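Local coordinates for nitrogenase molybdenum-iron protein alpha chain (Clostridium pasteurianum, PDB 5VQ3), which forms part of the molybdenum-iron component of nitrogenase, which reduces dinitrogen to ammonia at an iron-sulfur-molybdenum cluster, at residues N258-H263 with I279-C284. Residues are numbered along the deposited sequence; the frame is centred on the assembly and turned at random.
Sequences NLVQCH and IPWIKC. With ICS (iron-sulfur-molybdenum cluster with interstitial carbon), chain F.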
ATOM      1  N   ASN A 258      34.580 -17.925 -31.213  1.00 23.01           N
ATOM      2  CA  ASN A 258      33.911 -18.008 -29.915  1.00 23.26           C
ATOM      3  C   ASN A 258      34.499 -17.021 -28.950  1.00 24.09           C
ATOM      4  O   ASN A 258      35.699 -17.025 -28.720  1.00 30.51           O
ATOM      5  CB  ASN A 258      34.096 -19.424 -29.317  1.00 26.17           C
ATOM      6  CG  ASN A 258      33.073 -20.417 -29.813  1.00 26.94           C
ATOM      7  OD1 ASN A 258      31.930 -20.073 -30.072  1.00 27.64           O
ATOM      8  ND2 ASN A 258      33.473 -21.661 -29.916  1.00 25.64           N
ATOM      9  N   LEU A 259      33.674 -16.173 -28.351  1.00 22.50           N
ATOM     10  CA  LEU A 259      34.137 -15.279 -27.326  1.00 21.13           C
ATOM     11  C   LEU A 259      33.806 -15.957 -26.010  1.00 26.53           C
ATOM     12  O   LEU A 259      32.701 -16.387 -25.828  1.00 30.11           O
ATOM     13  CB  LEU A 259      33.404 -13.961 -27.392  1.00 24.69           C
ATOM     14  CG  LEU A 259      33.437 -13.177 -28.703  1.00 32.91           C
ATOM     15  CD1 LEU A 259      32.713 -11.847 -28.486  1.00 33.79           C
ATOM     16  CD2 LEU A 259      34.857 -12.964 -29.145  1.00 37.31           C
ATOM     17  N   VAL A 260      34.747 -16.006 -25.091  1.00 24.99           N
ATOM     18  CA  VAL A 260      34.561 -16.711 -23.840  1.00 22.71           C
ATOM     19  C   VAL A 260      34.543 -15.679 -22.731  1.00 24.83           C
ATOM     20  O   VAL A 260      35.583 -15.139 -22.325  1.00 24.93           O
ATOM     21  CB  VAL A 260      35.667 -17.769 -23.614  1.00 22.26           C
ATOM     22  CG1 VAL A 260      35.563 -18.364 -22.227  1.00 26.07           C
ATOM     23  CG2 VAL A 260      35.590 -18.826 -24.671  1.00 22.96           C
ATOM     24  N   GLN A 261      33.331 -15.359 -22.257  1.00 22.13           N
ATOM     25  CA  GLN A 261      33.180 -14.424 -21.170  1.00 21.14           C
ATOM     26  C   GLN A 261      33.534 -15.122 -19.840  1.00 24.16           C
ATOM     27  O   GLN A 261      34.513 -14.746 -19.186  1.00 29.32           O
ATOM     28  CB  GLN A 261      31.742 -13.838 -21.165  1.00 23.93           C
ATOM     29  CG  GLN A 261      31.450 -12.915 -19.998  1.00 25.50           C
ATOM     30  CD  GLN A 261      32.228 -11.619 -19.961  1.00 29.61           C
ATOM     31  OE1 GLN A 261      32.343 -10.915 -20.960  1.00 29.23           O
ATOM     32  NE2 GLN A 261      32.757 -11.293 -18.797  1.00 34.15           N
ATOM     33  N   CYS A 262      32.736 -16.101 -19.428  1.00 20.92           N
ATOM     34  CA  CYS A 262      33.063 -16.862 -18.203  1.00 22.19           C
ATOM     35  C   CYS A 262      33.890 -18.080 -18.550  1.00 19.50           C
ATOM     36  O   CYS A 262      33.363 -19.092 -19.040  1.00 21.83           O
ATOM     37  CB  CYS A 262      31.807 -17.340 -17.470  1.00 19.96           C
ATOM     38  SG  CYS A 262      32.308 -18.306 -16.031  1.00 20.50           S
ATOM     39  N   HIS A 263      35.194 -17.979 -18.323  1.00 22.16           N
ATOM     40  CA  HIS A 263      36.068 -19.116 -18.577  1.00 26.85           C
ATOM     41  C   HIS A 263      35.762 -20.365 -17.728  1.00 21.92           C
ATOM     42  O   HIS A 263      35.706 -21.436 -18.250  1.00 20.66           O
ATOM     43  CB  HIS A 263      37.518 -18.740 -18.413  1.00 26.70           C
ATOM     44  CG  HIS A 263      38.449 -19.885 -18.668  1.00 28.28           C
ATOM     45  ND1 HIS A 263      38.969 -20.649 -17.647  1.00 32.07           N
ATOM     46  CD2 HIS A 263      38.909 -20.424 -19.818  1.00 32.64           C
ATOM     47  CE1 HIS A 263      39.740 -21.592 -18.159  1.00 32.04           C
ATOM     48  NE2 HIS A 263      39.709 -21.485 -19.474  1.00 36.44           N
ATOM     49  N   ILE A 279      36.851 -24.078 -34.519  1.00 28.59           N
ATOM     50  CA  ILE A 279      36.460 -22.714 -34.244  1.00 26.06           C
ATOM     51  C   ILE A 279      37.312 -22.256 -33.116  1.00 26.08           C
ATOM     52  O   ILE A 279      37.292 -22.852 -32.028  1.00 30.88           O
ATOM     53  CB  ILE A 279      34.998 -22.607 -33.818  1.00 27.80           C
ATOM     54  CG1 ILE A 279      34.078 -22.999 -34.955  1.00 30.63           C
ATOM     55  CG2 ILE A 279      34.670 -21.182 -33.398  1.00 27.68           C
ATOM     56  CD1 ILE A 279      32.696 -23.327 -34.464  1.00 34.61           C
ATOM     57  N   PRO A 280      38.061 -21.180 -33.340  1.00 25.99           N
ATOM     58  CA  PRO A 280      38.930 -20.731 -32.296  1.00 27.97           C
ATOM     59  C   PRO A 280      38.164 -19.879 -31.300  1.00 23.22           C
ATOM     60  O   PRO A 280      37.065 -19.464 -31.584  1.00 24.96           O
ATOM     61  CB  PRO A 280      39.979 -19.909 -33.057  1.00 33.79           C
ATOM     62  CG  PRO A 280      39.249 -19.400 -34.243  1.00 32.37           C
ATOM     63  CD  PRO A 280      38.195 -20.397 -34.588  1.00 28.62           C
ATOM     64  N   TRP A 281      38.777 -19.596 -30.168  1.00 29.80           N
ATOM     65  CA  TRP A 281      38.150 -18.760 -29.168  1.00 28.30           C
ATOM     66  C   TRP A 281      39.116 -17.738 -28.614  1.00 27.44           C
ATOM     67  O   TRP A 281      40.344 -17.918 -28.672  1.00 26.87           O
ATOM     68  CB  TRP A 281      37.556 -19.634 -28.055  1.00 22.95           C
ATOM     69  CG  TRP A 281      38.509 -20.461 -27.262  1.00 22.95           C
ATOM     70  CD1 TRP A 281      38.942 -21.742 -27.557  1.00 24.93           C
ATOM     71  CD2 TRP A 281      39.149 -20.110 -26.019  1.00 23.87           C
ATOM     72  NE1 TRP A 281      39.794 -22.190 -26.572  1.00 27.76           N
ATOM     73  CE2 TRP A 281      39.924 -21.217 -25.616  1.00 25.01           C
ATOM     74  CE3 TRP A 281      39.110 -18.990 -25.187  1.00 25.96           C
ATOM     75  CZ2 TRP A 281      40.681 -21.196 -24.461  1.00 28.45           C
ATOM     76  CZ3 TRP A 281      39.842 -18.984 -24.053  1.00 31.57           C
ATOM     77  CH2 TRP A 281      40.608 -20.089 -23.684  1.00 30.23           C
ATOM     78  N   ILE A 282      38.557 -16.645 -28.093  1.00 25.77           N
ATOM     79  CA  ILE A 282      39.308 -15.673 -27.322  1.00 23.37           C
ATOM     80  C   ILE A 282      38.595 -15.345 -26.028  1.00 22.78           C
ATOM     81  O   ILE A 282      37.358 -15.433 -25.958  1.00 25.06           O
ATOM     82  CB  ILE A 282      39.551 -14.366 -28.091  1.00 27.78           C
ATOM     83  CG1 ILE A 282      38.253 -13.726 -28.552  1.00 28.92           C
ATOM     84  CG2 ILE A 282      40.440 -14.639 -29.298  1.00 32.22           C
ATOM     85  CD1 ILE A 282      38.480 -12.268 -28.943  1.00 32.57           C
ATOM     86  N   LYS A 283      39.362 -14.914 -25.030  1.00 24.51           N
ATOM     87  CA  LYS A 283      38.785 -14.441 -23.798  1.00 27.60           C
ATOM     88  C   LYS A 283      38.100 -13.124 -24.122  1.00 30.38           C
ATOM     89  O   LYS A 283      38.691 -12.298 -24.826  1.00 28.89           O
ATOM     90  CB  LYS A 283      39.839 -14.237 -22.720  1.00 27.28           C
ATOM     91  CG  LYS A 283      39.252 -13.847 -21.356  1.00 31.49           C
ATOM     92  CD  LYS A 283      38.493 -15.018 -20.662  1.00 30.61           C
ATOM     93  CE  LYS A 283      37.958 -14.653 -19.263  1.00 27.83           C
ATOM     94  NZ  LYS A 283      36.910 -13.586 -19.267  1.00 29.82           N
ATOM     95  N   CYS A 284      36.856 -12.999 -23.641  1.00 26.25           N
ATOM     96  CA  CYS A 284      35.920 -11.875 -23.792  1.00 28.95           C
ATOM     97  C   CYS A 284      35.864 -11.216 -22.418  1.00 31.60           C
ATOM     98  O   CYS A 284      35.564 -11.890 -21.433  1.00 31.58           O
ATOM     99  CB  CYS A 284      34.506 -12.444 -24.074  1.00 22.79           C
ATOM    100  SG  CYS A 284      33.218 -11.252 -24.106  1.00 41.35           S
TER
HETATM  101 FE1  ICS F 602      30.722 -17.893 -14.431  1.00 21.07          FE
HETATM  102 MO1  ICS F 602      26.513 -16.322  -9.076  1.00 18.47          MO
HETATM  103 FE2  ICS F 602      29.324 -18.888 -12.375  1.00 19.28          FE
HETATM  104 FE3  ICS F 602      28.330 -16.835 -13.760  1.00 20.16          FE
HETATM  105 FE4  ICS F 602      30.477 -16.503 -12.194  1.00 20.25          FE
HETATM  106 FE5  ICS F 602      28.909 -15.956 -10.211  1.00 18.49          FE
HETATM  107 FE6  ICS F 602      27.766 -18.299 -10.407  1.00 18.85          FE
HETATM  108 FE7  ICS F 602      26.818 -16.271 -11.728  1.00 19.45          FE
HETATM  109  CX  ICS F 602      28.656 -17.082 -11.779  1.00 19.57           C
HETATM  110  S1A ICS F 602      31.559 -18.506 -12.407  1.00 21.51           S
HETATM  111  S1B ICS F 602      28.534 -17.418  -8.531  1.00 19.59           S
HETATM  112  S2A ICS F 602      28.731 -18.976 -14.520  1.00 20.74           S
HETATM  113  S2B ICS F 602      28.395 -20.321 -10.933  1.00 19.74           S
HETATM  114  S3A ICS F 602      30.962 -15.156 -10.538  1.00 19.74           S
HETATM  115  S3B ICS F 602      25.628 -17.837 -10.673  1.00 19.49           S
HETATM  116  S4A ICS F 602      30.180 -15.657 -14.293  1.00 21.12           S
HETATM  117  S4B ICS F 602      27.194 -14.512 -10.413  1.00 18.83           S
HETATM  118  S5A ICS F 602      26.316 -15.873 -13.837  1.00 21.68           S
HETATM  119  O   HOH W   1      36.151 -22.537 -29.545  1.00 24.58           O
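Trp281 meets His263 at the edge of the imidazole: its CH2 lies near the imidazole plane, 4.2 Å from His263 CD2. The same indole takes CG2 of Val260 obliquely, with Val260 CG2 3.6 Å from Trp281 CE3. Trp281 CG sits between its own backbone N and carbonyl carbon (chi1 63°), which places the indole beside Val260. The His263 ring also meets the ring of Tyr427, their planes at about 45°, and its ND1 and NE2 are hydrogen-bonded to Asp374 and Arg378, which fixes its rotation. The amide of Asn258 has its OD1 bonded by Asn211, while a water links its ND2 to the carbonyl of Ile279. CG2 of Ile279 packs against that same ND2.

Strands 258-260 and 281-283 are parallel neighbours in a four-stranded sheet. They are joined through helix 263-277 as a beta-alpha-beta unit, and 281-283 is the outermost strand within the chain. Four backbone hydrogen bonds zip them together, from Asn258 N to Pro280 O (2.9 Å) through to Cys284 N to Val260 O (2.8 Å). This last donor stands above the carbonyl plane.

On the face away from Trp281, Leu259 and Ile282 lie side by side, Leu259 CD2 3.5 Å from Ile282 CG1. Helix 289-303 packs over both. At the end of strand 281-283, Lys283 bends at chi2 and chi4. NZ of Lys283 thus reaches Gln261 O at 2.7 Å, in the carbonyl plane, and also hydrogen-bonds to Cys284 O. This buried ammonium ties the turn after strand 258-260 to the neighbouring strand. Cys262, which follows Gln261, is the N-cap of helix 263-277, and its SG binds an iron of the cluster, FE1, at 2.3 Å.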